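Local coordinates for protein glutamate racemase (Escherichia coli, PDB 2JFN) that belongs to the aspartate/glutamate racemase family of two-domain alpha/beta enzymes and is modelled here with bound glutamic acid, at residues R188-L191 and R192-E195; L267-L270 and Q271-G274. All coordinates share one frame; numbering follows the deposited sequence.

Contact 1 of 2, residues R188-L191 and R192-E195; sequences RPWL and RMKE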
ATOM      1  N   ARG A 188      -9.877  12.769 -16.213  1.00 29.44           N
ATOM      2  CA  ARG A 188     -10.456  13.294 -17.449  1.00 30.59           C
ATOM      3  C   ARG A 188     -10.235  12.354 -18.638  1.00 31.15           C
ATOM      4  O   ARG A 188     -11.173  12.046 -19.365  1.00 31.37           O
ATOM      5  CB  ARG A 188      -9.896  14.698 -17.756  1.00 31.00           C
ATOM      6  CG  ARG A 188     -10.719  15.480 -18.800  1.00 31.92           C
ATOM      7  CD  ARG A 188     -10.245  16.926 -18.959  1.00 32.72           C
ATOM      8  NE  ARG A 188      -8.970  17.029 -19.670  1.00 33.40           N
ATOM      9  CZ  ARG A 188      -8.412  18.179 -20.040  1.00 33.80           C
ATOM     10  NH1 ARG A 188      -9.010  19.329 -19.764  1.00 34.90           N
ATOM     11  NH2 ARG A 188      -7.263  18.182 -20.697  1.00 34.07           N
ATOM     12  N   PRO A 189      -8.995  11.864 -18.834  1.00 31.69           N
ATOM     13  CA  PRO A 189      -8.704  10.955 -19.950  1.00 32.00           C
ATOM     14  C   PRO A 189      -9.715   9.816 -20.050  1.00 32.69           C
ATOM     15  O   PRO A 189     -10.196   9.483 -21.139  1.00 33.41           O
ATOM     16  CB  PRO A 189      -7.310  10.433 -19.613  1.00 32.34           C
ATOM     17  CG  PRO A 189      -6.691  11.566 -18.885  1.00 32.12           C
ATOM     18  CD  PRO A 189      -7.803  12.043 -17.984  1.00 31.58           C
ATOM     19  N   TRP A 190     -10.026   9.215 -18.905  1.00 32.33           N
ATOM     20  CA  TRP A 190     -10.967   8.106 -18.851  1.00 32.66           C
ATOM     21  C   TRP A 190     -12.410   8.554 -19.027  1.00 32.80           C
ATOM     22  O   TRP A 190     -13.196   7.876 -19.678  1.00 33.14           O
ATOM     23  CB  TRP A 190     -10.805   7.347 -17.531  1.00 31.96           C
ATOM     24  CG  TRP A 190      -9.546   6.525 -17.477  1.00 31.74           C
ATOM     25  CD1 TRP A 190      -8.571   6.455 -18.430  1.00 31.47           C
ATOM     26  CD2 TRP A 190      -9.139   5.645 -16.421  1.00 31.19           C
ATOM     27  NE1 TRP A 190      -7.584   5.586 -18.037  1.00 31.75           N
ATOM     28  CE2 TRP A 190      -7.907   5.074 -16.807  1.00 31.14           C
ATOM     29  CE3 TRP A 190      -9.697   5.283 -15.187  1.00 31.17           C
ATOM     30  CZ2 TRP A 190      -7.221   4.159 -16.004  1.00 30.64           C
ATOM     31  CZ3 TRP A 190      -9.012   4.369 -14.386  1.00 30.63           C
ATOM     32  CH2 TRP A 190      -7.788   3.820 -14.800  1.00 30.76           C
ATOM     33  N   LEU A 191     -12.756   9.698 -18.450  1.00 33.23           N
ATOM     34  CA  LEU A 191     -14.112  10.213 -18.572  1.00 34.12           C
ATOM     35  C   LEU A 191     -14.431  10.632 -20.007  1.00 34.32           C
ATOM     36  O   LEU A 191     -15.592  10.822 -20.351  1.00 34.60           O
ATOM     37  CB  LEU A 191     -14.318  11.397 -17.624  1.00 34.10           C
ATOM     38  CG  LEU A 191     -14.237  11.046 -16.137  1.00 34.63           C
ATOM     39  CD1 LEU A 191     -14.262  12.318 -15.298  1.00 34.77           C
ATOM     40  CD2 LEU A 191     -15.405  10.129 -15.775  1.00 34.84           C
ATOM     41  N   ARG A 192     -13.405  10.777 -20.842  1.00 34.66           N
ATOM     42  CA  ARG A 192     -13.626  11.162 -22.237  1.00 35.36           C
ATOM     43  C   ARG A 192     -13.623   9.970 -23.187  1.00 35.93           C
ATOM     44  O   ARG A 192     -13.701  10.143 -24.404  1.00 36.00           O
ATOM     45  CB  ARG A 192     -12.568  12.167 -22.696  1.00 35.21           C
ATOM     46  CG  ARG A 192     -12.776  13.576 -22.170  1.00 34.86           C
ATOM     47  CD  ARG A 192     -11.627  14.477 -22.594  1.00 34.91           C
ATOM     48  NE  ARG A 192     -11.859  15.874 -22.233  1.00 35.35           N
ATOM     49  CZ  ARG A 192     -10.987  16.855 -22.453  1.00 34.80           C
ATOM     50  NH1 ARG A 192      -9.822  16.590 -23.027  1.00 34.29           N
ATOM     51  NH2 ARG A 192     -11.289  18.102 -22.112  1.00 34.13           N
ATOM     52  N   MET A 193     -13.538   8.763 -22.633  1.00 36.28           N
ATOM     53  CA  MET A 193     -13.524   7.552 -23.447  1.00 36.54           C
ATOM     54  C   MET A 193     -14.930   7.096 -23.834  1.00 36.67           C
ATOM     55  O   MET A 193     -15.872   7.214 -23.044  1.00 36.46           O
ATOM     56  CB  MET A 193     -12.819   6.414 -22.698  1.00 36.79           C
ATOM     57  CG  MET A 193     -11.300   6.532 -22.634  1.00 36.88           C
ATOM     58  SD  MET A 193     -10.548   5.176 -21.690  1.00 37.53           S
ATOM     59  CE  MET A 193     -10.541   3.828 -22.905  1.00 36.86           C
ATOM     60  N   LYS A 194     -15.064   6.580 -25.055  1.00 37.01           N
ATOM     61  CA  LYS A 194     -16.348   6.075 -25.536  1.00 37.69           C
ATOM     62  C   LYS A 194     -16.735   4.917 -24.617  1.00 37.73           C
ATOM     63  O   LYS A 194     -17.854   4.844 -24.106  1.00 37.39           O
ATOM     64  CB  LYS A 194     -16.227   5.564 -26.981  1.00 38.05           C
ATOM     65  CG  LYS A 194     -17.546   5.043 -27.554  1.00 38.80           C
ATOM     66  CD  LYS A 194     -17.398   3.716 -28.316  1.00 39.92           C
ATOM     67  CE  LYS A 194     -16.950   3.878 -29.770  1.00 40.54           C
ATOM     68  NZ  LYS A 194     -15.520   4.265 -29.965  1.00 41.22           N
ATOM     69  N   GLU A 195     -15.787   4.012 -24.415  1.00 38.33           N
ATOM     70  CA  GLU A 195     -16.005   2.865 -23.545  1.00 38.43           C
ATOM     71  C   GLU A 195     -14.889   2.797 -22.509  1.00 37.55           C
ATOM     72  O   GLU A 195     -13.841   2.197 -22.746  1.00 37.40           O
ATOM     73  CB  GLU A 195     -16.037   1.570 -24.357  1.00 39.41           C
ATOM     74  CG  GLU A 195     -16.161   0.335 -23.479  1.00 41.23           C
ATOM     75  CD  GLU A 195     -16.584  -0.896 -24.246  1.00 42.54           C
ATOM     76  OE1 GLU A 195     -15.988  -1.177 -25.310  1.00 43.29           O
ATOM     77  OE2 GLU A 195     -17.513  -1.590 -23.775  1.00 43.45           O
TER

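Contact 2 of 2, residues L267-L270 and Q271-G274; sequences LPVL and QRYG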
ATOM      1  N   LEU A 267      -2.089  11.442  14.066  1.00 28.56           N
ATOM      2  CA  LEU A 267      -2.437  10.805  15.327  1.00 28.80           C
ATOM      3  C   LEU A 267      -3.900  10.379  15.474  1.00 28.65           C
ATOM      4  O   LEU A 267      -4.172   9.223  15.773  1.00 28.27           O
ATOM      5  CB  LEU A 267      -2.039  11.697  16.507  1.00 29.49           C
ATOM      6  CG  LEU A 267      -2.177  11.033  17.877  1.00 29.76           C
ATOM      7  CD1 LEU A 267      -1.265   9.807  17.964  1.00 29.91           C
ATOM      8  CD2 LEU A 267      -1.810  12.043  18.962  1.00 30.42           C
ATOM      9  N   PRO A 268      -4.856  11.303  15.270  1.00 28.76           N
ATOM     10  CA  PRO A 268      -6.268  10.929  15.407  1.00 29.10           C
ATOM     11  C   PRO A 268      -6.709   9.790  14.474  1.00 29.03           C
ATOM     12  O   PRO A 268      -7.445   8.898  14.888  1.00 28.44           O
ATOM     13  CB  PRO A 268      -7.003  12.244  15.144  1.00 29.23           C
ATOM     14  CG  PRO A 268      -6.059  13.000  14.254  1.00 29.74           C
ATOM     15  CD  PRO A 268      -4.720  12.716  14.880  1.00 29.21           C
ATOM     16  N   VAL A 269      -6.256   9.819  13.224  1.00 29.23           N
ATOM     17  CA  VAL A 269      -6.611   8.767  12.270  1.00 29.50           C
ATOM     18  C   VAL A 269      -5.930   7.464  12.677  1.00 29.16           C
ATOM     19  O   VAL A 269      -6.560   6.403  12.687  1.00 29.31           O
ATOM     20  CB  VAL A 269      -6.209   9.162  10.832  1.00 30.12           C
ATOM     21  CG1 VAL A 269      -6.487   8.016   9.859  1.00 31.29           C
ATOM     22  CG2 VAL A 269      -7.014  10.383  10.410  1.00 31.48           C
ATOM     23  N   LEU A 270      -4.651   7.539  13.038  1.00 28.36           N
ATOM     24  CA  LEU A 270      -3.937   6.351  13.471  1.00 28.07           C
ATOM     25  C   LEU A 270      -4.667   5.718  14.659  1.00 28.42           C
ATOM     26  O   LEU A 270      -4.791   4.491  14.747  1.00 28.07           O
ATOM     27  CB  LEU A 270      -2.492   6.707  13.857  1.00 27.79           C
ATOM     28  CG  LEU A 270      -1.542   7.057  12.699  1.00 27.73           C
ATOM     29  CD1 LEU A 270      -0.214   7.559  13.250  1.00 26.65           C
ATOM     30  CD2 LEU A 270      -1.319   5.824  11.825  1.00 27.37           C
ATOM     31  N   GLN A 271      -5.162   6.555  15.569  1.00 28.62           N
ATOM     32  CA  GLN A 271      -5.877   6.058  16.740  1.00 29.58           C
ATOM     33  C   GLN A 271      -7.194   5.392  16.337  1.00 30.09           C
ATOM     34  O   GLN A 271      -7.550   4.346  16.882  1.00 30.05           O
ATOM     35  CB  GLN A 271      -6.103   7.200  17.743  1.00 29.77           C
ATOM     36  CG  GLN A 271      -4.825   7.553  18.511  1.00 29.56           C
ATOM     37  CD  GLN A 271      -4.971   8.762  19.429  1.00 30.15           C
ATOM     38  OE1 GLN A 271      -4.190   8.933  20.368  1.00 30.14           O
ATOM     39  NE2 GLN A 271      -5.955   9.607  19.153  1.00 29.92           N
ATOM     40  N   ARG A 272      -7.901   5.983  15.376  1.00 30.62           N
ATOM     41  CA  ARG A 272      -9.146   5.395  14.882  1.00 32.09           C
ATOM     42  C   ARG A 272      -8.854   4.031  14.247  1.00 31.71           C
ATOM     43  O   ARG A 272      -9.701   3.135  14.267  1.00 31.85           O
ATOM     44  CB  ARG A 272      -9.821   6.306  13.846  1.00 33.56           C
ATOM     45  CG  ARG A 272     -10.663   7.430  14.449  1.00 36.87           C
ATOM     46  CD  ARG A 272     -11.689   7.969  13.448  1.00 39.07           C
ATOM     47  NE  ARG A 272     -11.081   8.756  12.378  1.00 41.31           N
ATOM     48  CZ  ARG A 272     -10.541   9.962  12.548  1.00 42.35           C
ATOM     49  NH1 ARG A 272     -10.537  10.527  13.753  1.00 42.99           N
ATOM     50  NH2 ARG A 272     -10.001  10.602  11.517  1.00 42.53           N
ATOM     51  N   TYR A 273      -7.655   3.877  13.687  1.00 31.12           N
ATOM     52  CA  TYR A 273      -7.251   2.616  13.066  1.00 30.49           C
ATOM     53  C   TYR A 273      -6.802   1.558  14.074  1.00 30.66           C
ATOM     54  O   TYR A 273      -6.619   0.394  13.719  1.00 30.68           O
ATOM     55  CB  TYR A 273      -6.127   2.837  12.044  1.00 30.13           C
ATOM     56  CG  TYR A 273      -6.613   3.089  10.633  1.00 30.08           C
ATOM     57  CD1 TYR A 273      -6.755   4.384  10.139  1.00 30.27           C
ATOM     58  CD2 TYR A 273      -6.943   2.024   9.793  1.00 30.11           C
ATOM     59  CE1 TYR A 273      -7.213   4.615   8.846  1.00 30.56           C
ATOM     60  CE2 TYR A 273      -7.400   2.243   8.498  1.00 30.62           C
ATOM     61  CZ  TYR A 273      -7.534   3.537   8.030  1.00 31.12           C
ATOM     62  OH  TYR A 273      -7.992   3.755   6.752  1.00 31.48           O
ATOM     63  N   GLY A 274      -6.618   1.951  15.330  1.00 30.61           N
ATOM     64  CA  GLY A 274      -6.210   0.979  16.329  1.00 30.77           C
ATOM     65  C   GLY A 274      -4.803   1.143  16.876  1.00 31.11           C
ATOM     66  O   GLY A 274      -4.312   0.271  17.589  1.00 30.91           O
TER

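Contact 1 of 2, residues R188-L191 and R192-E195
Arg188 places CG opposite its backbone N, beside the carbonyl carbon (chi1 -164°), and then bends at chi3, which lays its guanidinium flat over that of Arg192. Arg192 instead runs straight from CG to NE, with CG beside its backbone N. The two side chains point the same way, and their guanidinium planes lie 13° apart. The stack is offset: Arg188 NE sits 3.4 Å from Arg192 CZ, over one face near the rim. Arg188 NE and Arg192 NH1 are both donors and make no bond to each other. Two like charges this close would be expected to repel; the side chains lie at the surface. Arg188 CG also lies 3.6 Å from Arg192 NE and 4.0 Å from Arg192 CD, so the aliphatic stems run together.

The stretch is the short helix 188-191 and the start of the loop that leads to strand 199-202 of the four-stranded parallel sheet. Arg192 N makes weak bonds to Arg188 O and Pro189 O. Met193 N gives a straighter one to Trp190 O (3.1 Å, 162°), from above the carbonyl plane. Met193 SD makes an oblique Met-aromatic contact with Trp190, 4.0 Å from CD1. The buried indole packs on Glu158 and Leu160 of strand 156-161, and Met193 also touches Glu158.

Contact 2 of 2, residues L267-L270 and Q271-G274
Tyr273 lies alongside Val269, one helical turn back, and both side chains point the same way. Val269 holds CG1 opposite its backbone N (chi1 176°), and this methyl lies at the edge of the tyrosine ring, in its plane. CG1 is 3.6 Å from Tyr273 CE1. The other methyl, CG2, turns to Arg272 and lies 3.2 Å from its NH2. Arg272 is bent at chi3 (-72°), which folds the guanidinium back over the helix. One of its faces looks onto Pro268 O and Val269 CA, both offset toward the rim. Pro268 O lies over the guanidinium face, 3.7 Å from Arg272 NH1. Gln271 stretches out beyond CG, and its amide end lies against the Leu267 side chain.

The backbone bonds are those of the short helix 267-272 as it runs into the turn at Gly274. Gln271 N bonds to Leu267 O at 2.9 Å, and Arg272 N to Pro268 O at 3.0 Å. Tyr273 N bonds to Val269 O at 2.9 Å and weakly to Leu270 O. Gly274 leaves the helix with positive phi (111°) in a Schellman motif, and its N bonds to Gln271 O. Tyr273 also packs on Leu34, Asp38 and Arg41 of helix 33-43, and its O accepts a bond from Tyr37 OH. Pro268 O takes its bond from the main-chain N-H of Arg272, and the positive guanidinium over it probably adds a favourable electrostatic term.

Overall arrangement
Contact 1 precedes contact 2 along the chain. Their centres are about 37 Å apart and their nearest atoms about 21 Å, so they do not touch. Both are surface contacts on short helices and the turns that follow them, each leading toward a strand. They sit beside different sheets. The 188-195 stretch lies beside the four-stranded parallel sheet and leads to strand 199-202. The 267-274 stretch leads to strand 277-280 of the mixed sheet. Contact 1 is peripheral, about 26 Å from the chain centre. Contact 2 lies closer in, with the Tyr273 side chain about 12 Å from the bound glutamic acid. The contacts thus lie where two helix-to-strand connections begin, in separate domains of the enzyme.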